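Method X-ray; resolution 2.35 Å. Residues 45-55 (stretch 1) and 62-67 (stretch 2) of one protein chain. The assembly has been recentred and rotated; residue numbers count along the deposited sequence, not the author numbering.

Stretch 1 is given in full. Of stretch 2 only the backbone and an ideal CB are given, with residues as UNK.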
# COMPACT_ATOMS: atom_id res chain seq x y z
N LEU A 45 14.10 4.62 2.18
CA LEU A 45 14.27 4.06 0.88
C LEU A 45 12.86 3.90 0.28
O LEU A 45 11.97 3.36 0.91
CB LEU A 45 14.88 2.67 1.00
CG LEU A 45 15.09 1.80 -0.23
CD1 LEU A 45 16.27 2.29 -0.97
CD2 LEU A 45 15.32 0.37 0.16
N LEU A 46 12.70 4.34 -0.97
CA LEU A 46 11.50 4.03 -1.75
C LEU A 46 11.81 3.08 -2.89
O LEU A 46 12.64 3.39 -3.70
CB LEU A 46 10.93 5.29 -2.36
CG LEU A 46 10.54 6.32 -1.32
CD1 LEU A 46 10.35 7.59 -2.07
CD2 LEU A 46 9.28 5.92 -0.59
N SER A 47 11.12 1.96 -2.97
CA SER A 47 11.45 0.95 -3.95
C SER A 47 10.25 0.78 -4.81
O SER A 47 9.15 0.71 -4.31
CB SER A 47 11.76 -0.34 -3.22
OG SER A 47 11.86 -0.06 -1.81
N PRO A 48 10.45 0.70 -6.13
CA PRO A 48 9.36 0.50 -7.08
C PRO A 48 8.58 -0.75 -6.85
O PRO A 48 9.18 -1.76 -6.61
CB PRO A 48 10.07 0.37 -8.40
CG PRO A 48 11.42 -0.08 -8.03
CD PRO A 48 11.75 0.62 -6.78
N LEU A 49 7.25 -0.65 -6.86
CA LEU A 49 6.33 -1.80 -6.99
C LEU A 49 5.76 -1.92 -8.42
O LEU A 49 5.80 -2.96 -9.07
CB LEU A 49 5.12 -1.64 -6.06
CG LEU A 49 5.36 -1.87 -4.59
CD1 LEU A 49 4.15 -1.55 -3.75
CD2 LEU A 49 5.76 -3.31 -4.38
N GLN A 50 5.20 -0.82 -8.86
CA GLN A 50 4.43 -0.73 -10.06
C GLN A 50 4.63 0.70 -10.61
O GLN A 50 5.63 1.38 -10.28
CB GLN A 50 3.00 -1.05 -9.70
CG GLN A 50 2.00 -0.49 -10.66
CD GLN A 50 0.68 -1.12 -10.48
OE1 GLN A 50 -0.30 -0.42 -10.34
NE2 GLN A 50 0.63 -2.44 -10.49
N ASN A 51 3.72 1.16 -11.46
CA ASN A 51 3.95 2.37 -12.21
C ASN A 51 3.67 3.44 -11.21
O ASN A 51 2.54 3.53 -10.77
CB ASN A 51 2.98 2.51 -13.41
CG ASN A 51 3.39 1.68 -14.63
OD1 ASN A 51 3.59 2.24 -15.71
ND2 ASN A 51 3.47 0.35 -14.49
N ALA A 52 4.69 4.20 -10.80
CA ALA A 52 4.49 5.29 -9.80
C ALA A 52 3.98 4.84 -8.43
O ALA A 52 3.62 5.66 -7.63
CB ALA A 52 3.57 6.34 -10.36
N LEU A 53 3.94 3.53 -8.17
CA LEU A 53 3.65 3.01 -6.85
C LEU A 53 4.96 2.47 -6.31
O LEU A 53 5.69 1.76 -6.99
CB LEU A 53 2.57 1.94 -6.92
CG LEU A 53 1.87 1.70 -5.61
CD1 LEU A 53 1.12 2.89 -5.12
CD2 LEU A 53 0.89 0.58 -5.74
N TYR A 54 5.28 2.89 -5.09
CA TYR A 54 6.57 2.65 -4.42
C TYR A 54 6.23 2.15 -3.04
O TYR A 54 5.13 2.32 -2.59
CB TYR A 54 7.41 3.94 -4.35
CG TYR A 54 8.08 4.25 -5.67
CD1 TYR A 54 7.46 4.96 -6.62
CD2 TYR A 54 9.34 3.83 -5.94
CE1 TYR A 54 8.06 5.24 -7.85
CE2 TYR A 54 9.95 4.11 -7.16
CZ TYR A 54 9.27 4.81 -8.11
OH TYR A 54 9.81 5.12 -9.34
N CYS A 55 7.15 1.48 -2.39
CA CYS A 55 6.95 1.18 -1.01
C CYS A 55 8.09 1.81 -0.22
O CYS A 55 9.11 2.17 -0.77
CB CYS A 55 6.79 -0.32 -0.78
SG CYS A 55 8.07 -1.41 -1.42
N UNK A 62 3.37 -0.45 2.82
CA UNK A 62 3.47 0.95 3.06
C UNK A 62 3.75 1.64 1.76
O UNK A 62 4.88 1.96 1.47
CB UNK A 62 4.55 1.26 4.10
N UNK A 63 2.71 1.87 0.99
CA UNK A 63 2.88 2.35 -0.33
C UNK A 63 2.84 3.84 -0.39
O UNK A 63 2.41 4.50 0.55
CB UNK A 63 1.82 1.75 -1.25
N UNK A 64 3.42 4.39 -1.47
CA UNK A 64 3.34 5.81 -1.78
C UNK A 64 3.13 6.00 -3.28
O UNK A 64 3.66 5.22 -4.06
CB UNK A 64 4.60 6.54 -1.31
N UNK A 65 2.37 7.03 -3.66
CA UNK A 65 1.99 7.29 -5.07
C UNK A 65 2.77 8.52 -5.37
O UNK A 65 2.74 9.46 -4.56
CB UNK A 65 0.49 7.47 -5.30
N UNK A 66 3.53 8.50 -6.47
CA UNK A 66 4.19 9.68 -6.96
C UNK A 66 3.20 10.43 -7.81
O UNK A 66 2.74 9.91 -8.76
CB UNK A 66 5.46 9.34 -7.74
N UNK A 67 2.89 11.64 -7.43
CA UNK A 67 1.96 12.46 -8.13
C UNK A 67 2.65 13.28 -9.21
O UNK A 67 2.08 13.55 -10.25
CB UNK A 67 1.22 13.37 -7.15

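Stretch 1 folds back on itself as a hairpin. Ser47 and Cys55 exchange two backbone hydrogen bonds, Ser47 N to Cys55 O at 3.0 Å and Cys55 N to Ser47 O at 2.9 Å. Stretch 2 lies along the second arm, residues 53-55, and runs antiparallel to it at 144°.

At position 62 the chain turns a corner, and CA-to-CB points sideways. No atom of stretch 1 lies within 5.5 Å of the ideal CB, so many side chains would suit, polar ones included. The backbone does make a contact: the position's O is 3.3 Å from Cys55 CA, a CA-H...O contact. The residue is His62. Its chi1 is m, and the end of its side chain leads away from stretch 1.

Position 63 pairs with Cys55 as a non-hydrogen-bonded pair, with the CA atoms 4.3 Å apart. Its phi/psi of -92/158 is extended. CA-to-CB points to the face that carries Cys55 and Leu53. The ideal CB is 4.1 Å from Leu53 CD1 and 4.8 Å from Leu49 CD1, so methyl groups are at hand. A beta-branched or small apolar residue would suit: Val, Thr, Ile or Ala. The residue is Thr63, with chi1 p. Its CG2 meets Leu49 CD1 at 3.8 Å, and its CB is 4.2 Å from Leu53 CD1. The methyl thus serves the apolar side, while OG1 makes no hydrogen bond to stretch 1.

Position 64 pairs with Tyr54 as a hydrogen-bonded pair. Its N gives a hydrogen bond to Tyr54 O at 2.9 Å, and its O receives one from Tyr54 N at 3.0 Å. CA-to-CB points to the same face as that of Tyr54. The ideal CB is 4.8 Å from Leu46 CD2, so an apolar side chain is favoured, such as Val, Ile or Leu. The residue is Val64. CG1 reaches Leu46 CD2 at 3.8 Å, and CG2 lies 4.4 Å from Tyr54 CB. Its chi1 of -5° lies between wells.

Position 65 pairs with Leu53, a non-hydrogen-bonded pair with CA atoms 4.9 Å apart. Its CB points to the face of Leu53, and the ideal CB is 4.6 Å from Leu53 CD1. Stretch 1 offers no charge beside it. Apolar residues would suit, as would long chains with an aliphatic base. The residue is Lys65. Its CG is 4.5 Å from Leu53 CD1, and the end of the chain leads away.

At position 66 CA-to-CB points toward stretch 1. Its N gives a hydrogen bond to Ala52 O at 3.1 Å, with an angle of 167°. The ideal CB is 4.9 Å from Tyr54 CE1, so the ring offers an apolar surface. Val, Ile, Leu or Met would fit. The residue is Val66. CG2 meets Tyr54 CE1 at 3.9 Å, and its CB is 4.3 Å from Ala52 CB.

At position 67 CA-to-CB points away, with nothing of stretch 1 near its ideal CB. Most residues would be tolerated. The residue is Leu67. The end of its side chain comes nearer but makes no contact with stretch 1.

Stretch 2 (62-67) HTVKVL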
# COMPACT_ATOMS: atom_id res chain seq x y z
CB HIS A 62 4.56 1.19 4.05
CG HIS A 62 4.22 0.67 5.40
ND1 HIS A 62 4.89 1.07 6.52
CD2 HIS A 62 3.27 -0.20 5.81
CE1 HIS A 62 4.38 0.45 7.57
NE2 HIS A 62 3.41 -0.34 7.16
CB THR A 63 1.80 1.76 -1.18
OG1 THR A 63 0.60 2.05 -0.54
CG2 THR A 63 1.92 0.27 -1.25
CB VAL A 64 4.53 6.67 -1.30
CG1 VAL A 64 5.51 5.90 -0.48
CG2 VAL A 64 5.25 7.32 -2.44
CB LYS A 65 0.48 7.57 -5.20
CG LYS A 65 -0.28 6.94 -6.39
CD LYS A 65 -1.83 7.07 -6.23
CE LYS A 65 -2.69 5.88 -6.77
NZ LYS A 65 -4.10 5.62 -6.22
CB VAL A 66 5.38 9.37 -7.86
CG1 VAL A 66 5.89 10.61 -8.48
CG2 VAL A 66 6.48 8.73 -7.07
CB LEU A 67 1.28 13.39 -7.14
CG LEU A 67 0.44 12.61 -6.12
CD1 LEU A 67 -0.31 13.57 -5.24
CD2 LEU A 67 -0.55 11.67 -6.76
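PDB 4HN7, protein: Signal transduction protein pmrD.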